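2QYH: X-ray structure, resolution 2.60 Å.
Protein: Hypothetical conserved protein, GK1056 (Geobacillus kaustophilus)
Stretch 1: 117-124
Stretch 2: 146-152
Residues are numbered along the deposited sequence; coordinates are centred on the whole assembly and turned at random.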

# COMPACT_ATOMS: atom_id res chain seq x y z
N PRO D 117 2.51 -12.64 21.89
CA PRO D 117 1.34 -13.24 21.25
C PRO D 117 0.12 -12.36 21.04
O PRO D 117 -0.67 -12.64 20.14
CB PRO D 117 1.05 -14.44 22.16
CG PRO D 117 1.41 -13.89 23.49
CD PRO D 117 2.79 -13.31 23.17
N HIS D 118 -0.09 -11.31 21.83
CA HIS D 118 -1.29 -10.47 21.56
C HIS D 118 -1.02 -9.52 20.40
O HIS D 118 -1.94 -9.12 19.67
CB HIS D 118 -1.73 -9.63 22.77
CG HIS D 118 -2.42 -10.42 23.84
ND1 HIS D 118 -3.00 -11.65 23.61
CD2 HIS D 118 -2.64 -10.14 25.14
CE1 HIS D 118 -3.54 -12.10 24.73
NE2 HIS D 118 -3.34 -11.20 25.67
N ILE D 119 0.24 -9.13 20.27
CA ILE D 119 0.63 -8.26 19.19
C ILE D 119 0.47 -9.03 17.89
O ILE D 119 -0.19 -8.56 16.97
CB ILE D 119 2.08 -7.78 19.37
CG1 ILE D 119 2.19 -6.93 20.64
CG2 ILE D 119 2.52 -6.98 18.14
CD1 ILE D 119 3.49 -6.15 20.78
N HIS D 120 1.05 -10.24 17.82
CA HIS D 120 0.96 -11.08 16.62
C HIS D 120 -0.48 -11.19 16.12
O HIS D 120 -0.78 -10.83 14.99
CB HIS D 120 1.51 -12.50 16.88
CG HIS D 120 3.00 -12.59 17.01
ND1 HIS D 120 3.86 -12.43 15.93
CD2 HIS D 120 3.79 -12.84 18.08
CE1 HIS D 120 5.11 -12.59 16.34
NE2 HIS D 120 5.09 -12.84 17.64
N VAL D 121 -1.37 -11.68 16.98
CA VAL D 121 -2.77 -11.89 16.63
C VAL D 121 -3.56 -10.65 16.22
O VAL D 121 -4.15 -10.61 15.12
CB VAL D 121 -3.51 -12.58 17.78
CG1 VAL D 121 -5.01 -12.51 17.58
CG2 VAL D 121 -3.06 -14.03 17.87
N SER D 122 -3.61 -9.66 17.10
CA SER D 122 -4.36 -8.44 16.81
C SER D 122 -3.81 -7.71 15.59
O SER D 122 -4.56 -7.10 14.84
CB SER D 122 -4.32 -7.51 18.02
OG SER D 122 -3.01 -7.00 18.21
N MSE D 123 -2.50 -7.78 15.40
CA MSE D 123 -1.86 -7.12 14.26
C MSE D 123 -1.96 -7.89 12.94
O MSE D 123 -1.98 -7.29 11.86
CB MSE D 123 -0.39 -6.85 14.57
CG MSE D 123 -0.16 -5.94 15.76
SE MSE D 123 -0.64 -4.07 15.49
CE MSE D 123 -0.92 -4.04 13.58
N ALA D 124 -2.01 -9.21 13.02
CA ALA D 124 -2.11 -10.01 11.82
C ALA D 124 -3.48 -9.73 11.22
O ALA D 124 -3.68 -9.80 10.01
CB ALA D 124 -1.97 -11.48 12.17
N ALA D 146 -1.04 5.22 19.95
CA ALA D 146 -0.38 4.02 20.43
C ALA D 146 -1.39 2.91 20.57
O ALA D 146 -2.60 3.13 20.44
CB ALA D 146 0.30 4.30 21.77
N LEU D 147 -0.88 1.71 20.82
CA LEU D 147 -1.72 0.54 20.99
C LEU D 147 -1.39 -0.13 22.31
O LEU D 147 -0.22 -0.37 22.62
CB LEU D 147 -1.48 -0.44 19.84
CG LEU D 147 -1.96 -0.02 18.45
CD1 LEU D 147 -1.35 -0.94 17.41
CD2 LEU D 147 -3.49 -0.08 18.39
N LEU D 148 -2.42 -0.41 23.09
CA LEU D 148 -2.25 -1.08 24.38
C LEU D 148 -2.80 -2.48 24.20
O LEU D 148 -3.93 -2.65 23.73
CB LEU D 148 -3.03 -0.36 25.48
CG LEU D 148 -3.01 -1.03 26.85
CD1 LEU D 148 -1.59 -1.04 27.40
CD2 LEU D 148 -3.92 -0.29 27.80
N PHE D 149 -2.01 -3.48 24.57
CA PHE D 149 -2.47 -4.84 24.43
C PHE D 149 -2.87 -5.47 25.75
O PHE D 149 -2.03 -5.86 26.56
CB PHE D 149 -1.41 -5.68 23.72
CG PHE D 149 -1.09 -5.18 22.34
CD1 PHE D 149 -0.21 -4.11 22.17
CD2 PHE D 149 -1.71 -5.73 21.23
CE1 PHE D 149 0.05 -3.61 20.90
CE2 PHE D 149 -1.46 -5.23 19.96
CZ PHE D 149 -0.58 -4.17 19.79
N CYS D 150 -4.18 -5.54 25.95
CA CYS D 150 -4.78 -6.12 27.14
C CYS D 150 -6.25 -6.35 26.79
O CYS D 150 -6.76 -5.78 25.82
CB CYS D 150 -4.69 -5.15 28.32
SG CYS D 150 -5.91 -3.82 28.29
N ARG D 151 -6.92 -7.18 27.59
CA ARG D 151 -8.32 -7.49 27.36
C ARG D 151 -9.22 -6.46 28.03
O ARG D 151 -8.78 -5.69 28.89
CB ARG D 151 -8.63 -8.90 27.89
CG ARG D 151 -7.89 -10.00 27.14
CD ARG D 151 -8.03 -11.35 27.81
NE ARG D 151 -7.31 -12.40 27.09
CZ ARG D 151 -7.69 -12.90 25.92
NH1 ARG D 151 -8.80 -12.46 25.34
NH2 ARG D 151 -6.96 -13.84 25.34
N ALA D 152 -10.49 -6.43 27.62
CA ALA D 152 -11.45 -5.47 28.15
C ALA D 152 -11.59 -5.55 29.68
O ALA D 152 -11.92 -4.56 30.33
CB ALA D 152 -12.80 -5.66 27.48

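Residues 117-124 form a helix, and residues 146-152 begin as the last part of a strand, 146-148, before continuing as loop or turn. The helical assignment rests on phi/psi values clustered near -65/-40 and on i to i+4 backbone hydrogen bonds, among them Ser122 N to His118 O at 3.1 Å and Ala124 N to His120 O at 2.8 Å; the bond from Val121 N to Pro117 O, at 3.4 Å, is weak. Leu147 and Leu148 have extended torsions, -127/130 and -109/129. The two backbones come closest at His118 and Phe149, whose CA atoms lie 6.4 Å apart. No hydrogen bond crosses between the stretches, so the 309 Å² they bury together comes from side-chain packing and from contacts with the helix backbone.

Phe149 is the centre of that packing, with 102 Å² covered by the helix. Its CA-to-CB bond points toward the helix, and chi1 of -61° (m) with chi2 of 81° sets the ring among His118, Ile119, Ser122 and Met123. Ile119 covers one face of Phe149: its CG1 is 3.8 Å from the centroid of the Phe149 ring and 4° off the ring normal, the geometry of a CH-pi contact, in which a polarizable methylene C-H rests on the aromatic pi cloud. The backbone of Ile119 takes part as well, its CA lying 3.8 Å from Phe149 CE2.

Ser122 meets the ring at its edge, with OG 2.9 Å from Phe149 CE2, a very short approach for an oxygen and an aromatic carbon. The hydroxyl's polar need is met within the helix, where Ser122 OG donates to His118 O at 2.8 Å. His118 O also accepts from Ser122 N and sits 3.7 Å from Phe149 CD2. On the same residue pair, CB of His118 and CB of Phe149 are 4.1 Å apart.

Met123, present as selenomethionine, extends the apolar contact toward the strand. Met123 SE is 3.7 Å from Leu147 CD1 and 4.3 Å from Phe149 CZ, near the plane of the Phe149 ring. Both contacts are dispersive, and the large selenium atom touches the two side chains at once.

At the more exposed end, Arg151 starts sideways from its CA, but its extended chain (chi2 and chi3 both t) brings the guanidinium nearer the helix. Arg151 NH2 lies 3.9 Å from His118 CE1, an oblique approach best described as van der Waals contact.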